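Local coordinates for protein cyclodipeptide synthase, BtCDPS (PDB 6ZTU) that is a cyclodipeptide synthase that probably joins two aminoacyl groups, normally delivered by tRNA, into a cyclic dipeptide, at residues T27-G32 and V197-R202. Residues are numbered along the deposited sequence; the frame is centred on the assembly and turned at random.
With 0RE ((2S)-hexane-1,2-diol), chain B.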
loop_
_atom_site.group_PDB
_atom_site.type_symbol
_atom_site.label_atom_id
_atom_site.label_comp_id
_atom_site.label_asym_id
_atom_site.label_seq_id
_atom_site.Cartn_x
_atom_site.Cartn_y
_atom_site.Cartn_z
ATOM N N THR A 27 15.897 7.505 5.248
ATOM C CA THR A 27 15.271 7.926 6.506
ATOM C C THR A 27 14.199 6.936 6.954
ATOM O O THR A 27 14.169 6.511 8.117
ATOM C CB THR A 27 14.665 9.323 6.342
ATOM O OG1 THR A 27 15.684 10.265 5.983
ATOM C CG2 THR A 27 13.969 9.793 7.624
ATOM N N HIS A 28 13.303 6.559 6.044
ATOM C CA HIS A 28 12.176 5.732 6.448
ATOM C C HIS A 28 11.612 5.013 5.232
ATOM O O HIS A 28 11.522 5.597 4.146
ATOM C CB HIS A 28 11.087 6.583 7.115
ATOM C CG HIS A 28 9.898 5.799 7.555
ATOM N ND1 HIS A 28 8.796 5.601 6.751
ATOM C CD2 HIS A 28 9.637 5.156 8.716
ATOM C CE1 HIS A 28 7.905 4.875 7.400
ATOM N NE2 HIS A 28 8.393 4.587 8.593
ATOM N N ILE A 29 11.238 3.753 5.429
ATOM C CA ILE A 29 10.508 2.978 4.434
ATOM C C ILE A 29 9.205 2.485 5.056
ATOM O O ILE A 29 9.167 2.064 6.221
ATOM C CB ILE A 29 11.356 1.811 3.878
ATOM C CG1 ILE A 29 10.604 1.056 2.776
ATOM C CG2 ILE A 29 11.770 0.868 5.003
ATOM C CD1 ILE A 29 11.498 0.083 1.989
ATOM N N LEU A 30 8.122 2.602 4.289
ATOM C CA LEU A 30 6.822 2.049 4.646
ATOM C C LEU A 30 6.567 0.868 3.717
ATOM O O LEU A 30 6.488 1.048 2.497
ATOM C CB LEU A 30 5.724 3.110 4.501
ATOM C CG LEU A 30 4.299 2.718 4.925
ATOM C CD1 LEU A 30 4.271 2.366 6.420
ATOM C CD2 LEU A 30 3.308 3.814 4.624
ATOM N N LEU A 31 6.453 -0.327 4.287
ATOM C CA LEU A 31 6.302 -1.549 3.499
ATOM C C LEU A 31 4.816 -1.838 3.346
ATOM O O LEU A 31 4.134 -2.103 4.331
ATOM C CB LEU A 31 7.021 -2.712 4.181
ATOM C CG LEU A 31 8.542 -2.593 4.216
ATOM C CD1 LEU A 31 9.110 -3.631 5.179
ATOM C CD2 LEU A 31 9.110 -2.793 2.808
ATOM N N GLY A 32 4.308 -1.757 2.116
ATOM C CA GLY A 32 2.898 -2.024 1.892
ATOM C C GLY A 32 2.641 -3.506 1.696
ATOM O O GLY A 32 3.212 -4.115 0.789
ATOM N N VAL A 197 9.614 6.640 1.847
ATOM C CA VAL A 197 9.151 6.020 0.608
ATOM C C VAL A 197 8.206 4.886 0.981
ATOM O O VAL A 197 8.524 4.067 1.847
ATOM C CB VAL A 197 10.297 5.493 -0.280
ATOM C CG1 VAL A 197 11.018 6.639 -0.980
ATOM C CG2 VAL A 197 11.286 4.655 0.514
ATOM N N LEU A 198 7.050 4.836 0.317
ATOM C CA LEU A 198 6.228 3.633 0.326
ATOM C C LEU A 198 6.797 2.657 -0.697
ATOM O O LEU A 198 7.137 3.060 -1.812
ATOM C CB LEU A 198 4.780 3.982 -0.014
ATOM C CG LEU A 198 3.804 2.832 -0.291
ATOM C CD1 LEU A 198 3.594 2.014 0.988
ATOM C CD2 LEU A 198 2.478 3.401 -0.801
ATOM N N ALA A 199 6.931 1.385 -0.315
ATOM C CA ALA A 199 7.614 0.402 -1.153
ATOM C C ALA A 199 6.679 -0.746 -1.489
ATOM O O ALA A 199 6.021 -1.299 -0.608
ATOM C CB ALA A 199 8.873 -0.141 -0.465
ATOM N N TYR A 200 6.648 -1.116 -2.763
ATOM C CA TYR A 200 5.747 -2.142 -3.253
ATOM C C TYR A 200 6.401 -2.751 -4.482
ATOM O O TYR A 200 7.377 -2.219 -5.002
ATOM C CB TYR A 200 4.368 -1.560 -3.574
ATOM C CG TYR A 200 3.278 -2.588 -3.719
ATOM C CD1 TYR A 200 2.904 -3.384 -2.650
ATOM C CD2 TYR A 200 2.606 -2.743 -4.928
ATOM C CE1 TYR A 200 1.904 -4.332 -2.783
ATOM C CE2 TYR A 200 1.603 -3.679 -5.070
ATOM C CZ TYR A 200 1.252 -4.467 -3.993
ATOM O OH TYR A 200 0.246 -5.405 -4.131
ATOM N N HIS A 201 5.877 -3.887 -4.939
ATOM C CA HIS A 201 6.546 -4.617 -6.015
ATOM C C HIS A 201 5.934 -4.362 -7.389
ATOM O O HIS A 201 6.362 -4.979 -8.375
ATOM C CB HIS A 201 6.539 -6.115 -5.710
ATOM C CG HIS A 201 5.166 -6.688 -5.625
ATOM N ND1 HIS A 201 4.354 -6.493 -4.529
ATOM C CD2 HIS A 201 4.444 -7.414 -6.510
ATOM C CE1 HIS A 201 3.196 -7.100 -4.733
ATOM N NE2 HIS A 201 3.226 -7.664 -5.928
ATOM N N ARG A 202 4.961 -3.468 -7.487
ATOM C CA ARG A 202 4.360 -3.156 -8.768
ATOM C C ARG A 202 4.379 -1.655 -8.987
ATOM O O ARG A 202 4.364 -0.880 -8.026
ATOM C CB ARG A 202 2.922 -3.692 -8.838
ATOM C CG ARG A 202 2.838 -5.221 -8.726
ATOM C CD ARG A 202 2.983 -5.949 -10.075
ATOM N NE ARG A 202 2.238 -5.298 -11.162
ATOM C CZ ARG A 202 2.745 -5.021 -12.362
ATOM N NH1 ARG A 202 4.014 -5.326 -12.644
ATOM N NH2 ARG A 202 1.990 -4.434 -13.281
HETATM O O01 0RE B . -1.674 -1.157 -2.343
HETATM C C02 0RE B . -0.573 -1.982 -2.129
HETATM C C03 0RE B . 0.290 -1.367 -1.032
HETATM O O04 0RE B . 1.065 -0.331 -1.572
HETATM C C05 0RE B . -0.623 -0.841 0.069
HETATM C C06 0RE B . -1.436 -1.990 0.663
HETATM C C07 0RE B . -2.437 -1.404 1.652
HETATM C C08 0RE B . -2.014 -1.883 3.030
HETATM O O HOH W 1 5.848 -4.160 -0.219
#
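Ile29 reaches across to Ala199 on one face of the sheet, its CD1 lying 3.6 Å from Ala199 CB. Its CG1 stands anti to the backbone N (chi1 -177°) and runs close to both that methyl and Val197 O. Leu31 meets the same methyl more loosely, CD2 to Ala199 CB 4.2 Å, and helix 42-55 packs over Ile29 and Leu31. On the other face Leu30 and Leu198 cross obliquely: Leu198 CD1 approaches Leu30 CG at 4.1 Å and settles over the backbone, 3.4 Å from Leu30 O.

Between the two faces the strands run parallel, joined by four hydrogen bonds: Val197 N to His28 O, Leu30 N to Val197 O (2.9 Å, nearly straight at 175°), Ala199 N to Leu30 O, and Gly32 N to Ala199 O. Past the last, a water donates to both Gly32 O and Ala199 O.

There Gly32 O lies in the plane of the Tyr200 ring, at its edge, 3.5 Å from Tyr200 CD1. Hexanediol C02 lies over one ring face toward the rim; His201 ND1 sits over the centre of the opposite face. Gly32 and Tyr200 thus line the diol pocket at the C-terminal ends of neighbouring parallel strands, the usual site of ligand pockets in Rossmann-like HUP folds.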